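Local coordinates for protein cytidine deaminase (Burkholderia pseudomallei, PDB 3DMO) that probably deaminates cytidine and 2'-deoxycytidine to uridine and 2'-deoxyuridine with a zinc ion in its active site, salvaging pyrimidines for UMP synthesis, at residues 32-37 and 83-88; 42-47 and 73-78. All coordinates share one frame; numbering follows the deposited sequence.

Contact 1: residues 32-37 and 83-88; sequences FKVGAA and IAVVGE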
ATOM      1  N   PHE A  32     -17.496   1.926  -6.648  1.00 24.30           N
ATOM      2  CA  PHE A  32     -17.456   0.509  -6.951  1.00 24.01           C
ATOM      3  C   PHE A  32     -17.386  -0.245  -5.629  1.00 23.65           C
ATOM      4  O   PHE A  32     -16.325  -0.342  -5.019  1.00 23.53           O
ATOM      5  CB  PHE A  32     -16.234   0.202  -7.819  1.00 24.30           C
ATOM      6  CG  PHE A  32     -16.177  -1.217  -8.324  1.00 25.60           C
ATOM      7  CD1 PHE A  32     -16.937  -1.615  -9.427  1.00 26.94           C
ATOM      8  CD2 PHE A  32     -15.349  -2.156  -7.707  1.00 26.34           C
ATOM      9  CE1 PHE A  32     -16.876  -2.926  -9.902  1.00 27.12           C
ATOM     10  CE2 PHE A  32     -15.282  -3.472  -8.177  1.00 26.84           C
ATOM     11  CZ  PHE A  32     -16.045  -3.857  -9.274  1.00 26.76           C
ATOM     12  N   LYS A  33     -18.534  -0.748  -5.182  1.00 22.50           N
ATOM     13  CA  LYS A  33     -18.632  -1.432  -3.902  1.00 22.29           C
ATOM     14  C   LYS A  33     -18.277  -2.904  -4.031  1.00 21.38           C
ATOM     15  O   LYS A  33     -18.743  -3.594  -4.948  1.00 21.30           O
ATOM     16  CB  LYS A  33     -20.035  -1.279  -3.318  1.00 22.67           C
ATOM     17  CG  LYS A  33     -20.403   0.156  -2.968  1.00 24.74           C
ATOM     18  CD  LYS A  33     -21.743   0.216  -2.255  1.00 28.54           C
ATOM     19  CE  LYS A  33     -22.030   1.642  -1.809  1.00 32.14           C
ATOM     20  NZ  LYS A  33     -23.348   1.767  -1.111  1.00 34.34           N
ATOM     21  N   VAL A  34     -17.447  -3.380  -3.106  1.00 20.43           N
ATOM     22  CA  VAL A  34     -17.061  -4.783  -3.066  1.00 19.89           C
ATOM     23  C   VAL A  34     -17.347  -5.314  -1.662  1.00 19.14           C
ATOM     24  O   VAL A  34     -17.190  -4.596  -0.674  1.00 18.60           O
ATOM     25  CB  VAL A  34     -15.559  -4.998  -3.418  1.00 20.37           C
ATOM     26  CG1 VAL A  34     -15.207  -6.491  -3.489  1.00 20.41           C
ATOM     27  CG2 VAL A  34     -15.191  -4.339  -4.742  1.00 20.58           C
ATOM     28  N   GLY A  35     -17.794  -6.565  -1.584  1.00 18.68           N
ATOM     29  CA  GLY A  35     -17.982  -7.223  -0.298  1.00 18.12           C
ATOM     30  C   GLY A  35     -17.262  -8.551  -0.239  1.00 18.01           C
ATOM     31  O   GLY A  35     -17.034  -9.204  -1.259  1.00 18.07           O
ATOM     32  N   ALA A  36     -16.907  -8.952   0.975  1.00 18.38           N
ATOM     33  CA  ALA A  36     -16.304 -10.253   1.208  1.00 18.53           C
ATOM     34  C   ALA A  36     -16.839 -10.824   2.496  1.00 18.71           C
ATOM     35  O   ALA A  36     -17.232 -10.087   3.401  1.00 19.51           O
ATOM     36  CB  ALA A  36     -14.779 -10.146   1.265  1.00 17.94           C
ATOM     37  N   ALA A  37     -16.883 -12.145   2.566  1.00 19.15           N
ATOM     38  CA  ALA A  37     -17.259 -12.818   3.797  1.00 19.31           C
ATOM     39  C   ALA A  37     -16.343 -14.000   4.012  1.00 19.38           C
ATOM     40  O   ALA A  37     -16.182 -14.842   3.133  1.00 19.05           O
ATOM     41  CB  ALA A  37     -18.705 -13.259   3.756  1.00 19.70           C
ATOM     42  N   ILE A  83     -13.410 -17.937   1.853  1.00 18.24           N
ATOM     43  CA  ILE A  83     -13.768 -16.535   1.670  1.00 18.24           C
ATOM     44  C   ILE A  83     -14.595 -16.381   0.389  1.00 17.98           C
ATOM     45  O   ILE A  83     -14.266 -16.979  -0.633  1.00 18.56           O
ATOM     46  CB  ILE A  83     -12.503 -15.614   1.666  1.00 18.43           C
ATOM     47  CG1 ILE A  83     -12.891 -14.129   1.742  1.00 18.61           C
ATOM     48  CG2 ILE A  83     -11.574 -15.936   0.497  1.00 19.13           C
ATOM     49  CD1 ILE A  83     -11.694 -13.199   1.976  1.00 18.80           C
ATOM     50  N   ALA A  84     -15.707 -15.646   0.473  1.00 17.75           N
ATOM     51  CA  ALA A  84     -16.495 -15.266  -0.713  1.00 16.93           C
ATOM     52  C   ALA A  84     -16.257 -13.795  -1.016  1.00 17.19           C
ATOM     53  O   ALA A  84     -16.164 -12.988  -0.095  1.00 17.26           O
ATOM     54  CB  ALA A  84     -17.994 -15.516  -0.480  1.00 16.94           C
ATOM     55  N   VAL A  85     -16.142 -13.449  -2.299  1.00 17.35           N
ATOM     56  CA  VAL A  85     -15.928 -12.056  -2.724  1.00 17.12           C
ATOM     57  C   VAL A  85     -16.952 -11.732  -3.823  1.00 17.27           C
ATOM     58  O   VAL A  85     -17.174 -12.551  -4.728  1.00 16.78           O
ATOM     59  CB  VAL A  85     -14.480 -11.828  -3.263  1.00 17.03           C
ATOM     60  CG1 VAL A  85     -14.154 -10.319  -3.370  1.00 17.00           C
ATOM     61  CG2 VAL A  85     -13.455 -12.538  -2.384  1.00 17.76           C
ATOM     62  N   VAL A  86     -17.565 -10.547  -3.750  1.00 17.46           N
ATOM     63  CA  VAL A  86     -18.609 -10.157  -4.713  1.00 18.06           C
ATOM     64  C   VAL A  86     -18.475  -8.683  -5.128  1.00 18.53           C
ATOM     65  O   VAL A  86     -18.204  -7.817  -4.299  1.00 18.01           O
ATOM     66  CB  VAL A  86     -20.047 -10.470  -4.172  1.00 18.05           C
ATOM     67  CG1 VAL A  86     -20.353  -9.709  -2.872  1.00 18.40           C
ATOM     68  CG2 VAL A  86     -21.098 -10.178  -5.226  1.00 18.63           C
ATOM     69  N   GLY A  87     -18.661  -8.417  -6.418  1.00 19.16           N
ATOM     70  CA  GLY A  87     -18.771  -7.051  -6.922  1.00 20.41           C
ATOM     71  C   GLY A  87     -19.663  -7.014  -8.151  1.00 21.35           C
ATOM     72  O   GLY A  87     -20.098  -8.057  -8.637  1.00 21.25           O
ATOM     73  N   GLU A  88     -19.925  -5.808  -8.652  1.00 22.31           N
ATOM     74  CA  GLU A  88     -20.747  -5.610  -9.845  1.00 23.63           C
ATOM     75  C   GLU A  88     -19.871  -5.752 -11.100  1.00 23.36           C
ATOM     76  O   GLU A  88     -19.519  -4.765 -11.760  1.00 23.80           O
ATOM     77  CB  GLU A  88     -21.440  -4.241  -9.791  1.00 24.29           C
ATOM     78  CG  GLU A  88     -22.462  -3.996 -10.900  1.00 28.28           C
ATOM     79  CD  GLU A  88     -23.693  -4.872 -10.766  1.00 33.48           C
ATOM     80  OE1 GLU A  88     -23.844  -5.821 -11.577  1.00 35.28           O
ATOM     81  OE2 GLU A  88     -24.508  -4.615  -9.844  1.00 35.91           O
TER
HETATM   82  O   HOH W   1     -19.514  -3.306  -7.402  1.00 34.71           O
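Four main-chain hydrogen bonds tie the antiparallel strands 34-37 and 83-87 together, in two reciprocal pairs. Gly-35 N gives its proton to Val-86 O at 3.0 Å, nearly straight at 169°, and Val-86 N returns one to Gly-35 O. Two residues on, Ala-37 N and Ala-84 O pair at 2.9 Å, answered by Ala-84 N to Ala-37 O at 2.8 Å. Each donor lies in the plane of the carbonyl that accepts from it. Ala-36 faces Val-85 as a non-hydrogen-bonded pair, and Ala-36 CA comes within 3.0 Å of Ala-84 O in a CA-H...O contact. Where the strands splay apart, a water bridges them, donating to Lys-33 O, which Arg-22 NE also bonds, and accepting from Glu-88 N; it also lies above one face of the Phe-32 ring, toward its rim.

These are two inner, neighbouring strands of the cytidine deaminase sheet, an alpha/beta fold with helices on both faces. Helix 62-72, bearing the predicted proton donor Glu-63, covers Val-34, Ala-36 and Val-85; helix 11-22 covers Ala-37, Ala-84 and Val-86. Asn-50, a predicted substrate-binding residue, hydrogen-bonds Phe-32 O and Val-34 N.

On the Glu-63 side Val-34 CG1 meets Val-85 CG1 at 4.0 Å, the side chains crossing obliquely with both methyls anti to their own backbone N. The short Ala-36 lets helix 62-72 lie close, touching Ala-62. On the other face, Gly-35 brings no side chain beside Val-86, whose CG1 lies 3.7 Å from Gly-35 O, while small Ala-37 and Ala-84 both accept Leu-14. At the end where the strands diverge, Phe-32, with CG anti to N (chi1 -173°), brings CE1 of its ring edge to 3.7 Å from Glu-88 O; Leu-137 of a second subunit packs against this ring.

Contact 2: residues 42-47 and 73-78; sequences DGKVFH and AGYRPG
Tyr-75 reaches from its loop toward strand 45-47, its ring lying between the side chains of Phe-46 and Asp-42. Both aromatic residues have CG anti to the carbonyl carbon, and their planes are inclined at 72° with centroids 5.6 Å apart. The encounter is oblique: Phe-46 presents CE2 and CZ, and Tyr-75 CE2 lies 3.7 Å from Phe-46 CE2, near the plane of the phenyl ring. The phenyl ring also meets Ala-73, whose CB is 3.6 Å from Phe-46 CZ; this short methyl fills the place beside the ring tip.

At the far end of the tyrosine, Tyr-75 OH donates to the syn lone pair of Asp-42 OD2 at 2.8 Å; Asp-42 OD1 is 2.9 Å from Tyr-75 OH, so the hydroxyl sits almost equally close to both oxygens. The carboxylate approaches the tyrosine edge with its plane turned 69° from the ring. Thr-40 OG1 also hydrogen-bonds to OD2, so this oxygen has two partners and the carboxylate's rotation is restrained. Lys-44 crosses Tyr-75 at about a right angle, its aliphatic CD 3.6 Å from Tyr-75 OH. Tyrosine suits this surface position because its ring packs against phenylalanine while its hydroxyl meets the acid.

Glycines shape both backbones: Gly-43 and Gly-74 have positive phi, where a beta carbon would clash with the carbonyl oxygen one residue earlier. The arrangement sets a Schellman-capped helix C-terminus, that of 62-72, against the beta-hairpin turn between strands 34-40 and 45-49 of the cytidine deaminase alpha/beta fold.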
ATOM      1  N   ASP A  42     -13.873 -22.400  13.207  1.00 23.38           N
ATOM      2  CA  ASP A  42     -14.959 -22.671  14.144  1.00 23.78           C
ATOM      3  C   ASP A  42     -16.309 -22.105  13.686  1.00 23.79           C
ATOM      4  O   ASP A  42     -17.260 -22.011  14.470  1.00 23.93           O
ATOM      5  CB  ASP A  42     -14.587 -22.228  15.572  1.00 23.57           C
ATOM      6  CG  ASP A  42     -14.394 -20.725  15.711  1.00 24.42           C
ATOM      7  OD1 ASP A  42     -14.171 -20.275  16.862  1.00 25.75           O
ATOM      8  OD2 ASP A  42     -14.464 -19.985  14.708  1.00 23.86           O
ATOM      9  N   GLY A  43     -16.385 -21.718  12.413  1.00 23.93           N
ATOM     10  CA  GLY A  43     -17.651 -21.328  11.789  1.00 24.26           C
ATOM     11  C   GLY A  43     -18.091 -19.881  11.927  1.00 24.44           C
ATOM     12  O   GLY A  43     -19.200 -19.529  11.509  1.00 25.00           O
ATOM     13  N   LYS A  44     -17.241 -19.043  12.517  1.00 24.03           N
ATOM     14  CA  LYS A  44     -17.522 -17.617  12.650  1.00 23.80           C
ATOM     15  C   LYS A  44     -17.329 -16.915  11.307  1.00 23.00           C
ATOM     16  O   LYS A  44     -16.405 -17.233  10.558  1.00 22.92           O
ATOM     17  CB  LYS A  44     -16.615 -16.995  13.704  1.00 24.36           C
ATOM     18  CG  LYS A  44     -17.089 -15.655  14.228  1.00 27.33           C
ATOM     19  CD  LYS A  44     -16.454 -15.374  15.585  1.00 32.62           C
ATOM     20  CE  LYS A  44     -17.251 -14.345  16.384  1.00 35.31           C
ATOM     21  NZ  LYS A  44     -17.152 -12.980  15.792  1.00 36.79           N
ATOM     22  N   VAL A  45     -18.209 -15.964  11.018  1.00 22.05           N
ATOM     23  CA  VAL A  45     -18.190 -15.236   9.753  1.00 21.24           C
ATOM     24  C   VAL A  45     -17.772 -13.785   9.980  1.00 20.79           C
ATOM     25  O   VAL A  45     -18.255 -13.131  10.906  1.00 21.22           O
ATOM     26  CB  VAL A  45     -19.559 -15.323   9.036  1.00 20.83           C
ATOM     27  CG1 VAL A  45     -19.584 -14.456   7.778  1.00 21.33           C
ATOM     28  CG2 VAL A  45     -19.859 -16.761   8.679  1.00 20.66           C
ATOM     29  N   PHE A  46     -16.843 -13.307   9.154  1.00 20.00           N
ATOM     30  CA  PHE A  46     -16.410 -11.917   9.193  1.00 19.63           C
ATOM     31  C   PHE A  46     -16.714 -11.227   7.867  1.00 19.94           C
ATOM     32  O   PHE A  46     -16.354 -11.741   6.806  1.00 20.34           O
ATOM     33  CB  PHE A  46     -14.911 -11.829   9.507  1.00 19.26           C
ATOM     34  CG  PHE A  46     -14.576 -12.204  10.920  1.00 17.97           C
ATOM     35  CD1 PHE A  46     -14.508 -11.225  11.914  1.00 17.82           C
ATOM     36  CD2 PHE A  46     -14.365 -13.531  11.269  1.00 16.76           C
ATOM     37  CE1 PHE A  46     -14.215 -11.567  13.233  1.00 16.95           C
ATOM     38  CE2 PHE A  46     -14.074 -13.876  12.583  1.00 16.81           C
ATOM     39  CZ  PHE A  46     -13.998 -12.885  13.562  1.00 18.04           C
ATOM     40  N   HIS A  47     -17.381 -10.075   7.949  1.00 19.87           N
ATOM     41  CA  HIS A  47     -17.660  -9.227   6.790  1.00 20.18           C
ATOM     42  C   HIS A  47     -16.455  -8.344   6.486  1.00 19.86           C
ATOM     43  O   HIS A  47     -15.772  -7.867   7.394  1.00 20.16           O
ATOM     44  CB  HIS A  47     -18.836  -8.294   7.077  1.00 20.67           C
ATOM     45  CG  HIS A  47     -20.176  -8.948   7.000  1.00 21.52           C
ATOM     46  ND1 HIS A  47     -20.343 -10.287   6.716  1.00 24.09           N
ATOM     47  CD2 HIS A  47     -21.418  -8.448   7.199  1.00 21.79           C
ATOM     48  CE1 HIS A  47     -21.632 -10.580   6.730  1.00 23.34           C
ATOM     49  NE2 HIS A  47     -22.305  -9.482   7.023  1.00 23.62           N
ATOM     50  N   ALA A  73      -9.655 -10.260  15.863  1.00 18.81           N
ATOM     51  CA  ALA A  73     -10.479 -11.071  16.750  1.00 19.01           C
ATOM     52  C   ALA A  73      -9.742 -12.304  17.294  1.00 19.01           C
ATOM     53  O   ALA A  73     -10.317 -13.086  18.042  1.00 20.10           O
ATOM     54  CB  ALA A  73     -11.792 -11.481  16.042  1.00 19.03           C
ATOM     55  N   GLY A  74      -8.473 -12.474  16.924  1.00 18.53           N
ATOM     56  CA  GLY A  74      -7.654 -13.557  17.456  1.00 18.54           C
ATOM     57  C   GLY A  74      -7.535 -14.790  16.577  1.00 18.43           C
ATOM     58  O   GLY A  74      -7.044 -15.826  17.024  1.00 18.49           O
ATOM     59  N   TYR A  75      -7.983 -14.694  15.331  1.00 18.46           N
ATOM     60  CA  TYR A  75      -7.779 -15.782  14.384  1.00 18.51           C
ATOM     61  C   TYR A  75      -6.411 -15.588  13.779  1.00 19.00           C
ATOM     62  O   TYR A  75      -5.952 -14.450  13.633  1.00 19.74           O
ATOM     63  CB  TYR A  75      -8.901 -15.852  13.343  1.00 18.42           C
ATOM     64  CG  TYR A  75     -10.184 -16.308  13.981  1.00 17.96           C
ATOM     65  CD1 TYR A  75     -10.478 -17.662  14.079  1.00 18.14           C
ATOM     66  CD2 TYR A  75     -11.064 -15.390  14.536  1.00 18.22           C
ATOM     67  CE1 TYR A  75     -11.639 -18.096  14.706  1.00 17.57           C
ATOM     68  CE2 TYR A  75     -12.234 -15.807  15.160  1.00 18.20           C
ATOM     69  CZ  TYR A  75     -12.503 -17.162  15.240  1.00 19.54           C
ATOM     70  OH  TYR A  75     -13.652 -17.592  15.851  1.00 19.69           O
ATOM     71  N   ARG A  76      -5.754 -16.695  13.468  1.00 18.50           N
ATOM     72  CA  ARG A  76      -4.355 -16.681  13.062  1.00 18.67           C
ATOM     73  C   ARG A  76      -4.212 -17.295  11.672  1.00 18.98           C
ATOM     74  O   ARG A  76      -5.127 -17.957  11.188  1.00 19.23           O
ATOM     75  CB  ARG A  76      -3.540 -17.437  14.109  1.00 18.19           C
ATOM     76  CG  ARG A  76      -3.486 -16.693  15.444  1.00 18.85           C
ATOM     77  CD  ARG A  76      -3.331 -17.647  16.608  1.00 20.43           C
ATOM     78  NE  ARG A  76      -4.525 -18.478  16.771  1.00 21.58           N
ATOM     79  CZ  ARG A  76      -4.753 -19.277  17.811  1.00 22.63           C
ATOM     80  NH1 ARG A  76      -3.878 -19.348  18.810  1.00 22.39           N
ATOM     81  NH2 ARG A  76      -5.874 -19.999  17.858  1.00 21.35           N
ATOM     82  N   PRO A  77      -3.074 -17.059  10.999  1.00 19.11           N
ATOM     83  CA  PRO A  77      -2.917 -17.690   9.689  1.00 19.43           C
ATOM     84  C   PRO A  77      -3.246 -19.179   9.682  1.00 20.06           C
ATOM     85  O   PRO A  77      -2.799 -19.934  10.569  1.00 20.10           O
ATOM     86  CB  PRO A  77      -1.441 -17.470   9.374  1.00 19.11           C
ATOM     87  CG  PRO A  77      -1.123 -16.172  10.063  1.00 19.47           C
ATOM     88  CD  PRO A  77      -1.927 -16.195  11.341  1.00 19.46           C
ATOM     89  N   GLY A  78      -4.034 -19.589   8.695  1.00 20.45           N
ATOM     90  CA  GLY A  78      -4.418 -20.988   8.545  1.00 20.95           C
ATOM     91  C   GLY A  78      -5.720 -21.360   9.229  1.00 21.22           C
ATOM     92  O   GLY A  78      -6.164 -22.507   9.123  1.00 21.99           O
TER

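Overall arrangement
Contacts 1 and 2 have centres about 18 Å apart and share the central sheet, in which strand 34-40 lies between 45-49 and 80-87. Along the chain the order is 32-37, 42-47, 73-78, 83-88, so contact 2 falls wholly within the span bracketed by contact 1. The two meet where Ala-37 CB packs against Val-45 CG1 at 4.3 Å. Helix 62-72, which follows strand 45-49 after a loop carrying predicted substrate-binding residues and the zinc ligand Cys-61, links them: it covers the face of contact 1 that carries Val-34, Ala-36 and Val-85, and ends just before Ala-73. Contact 1 is thus buried beside the predicted catalytic residue; contact 2, at the surface, joins the helix's exit to the hairpin turn.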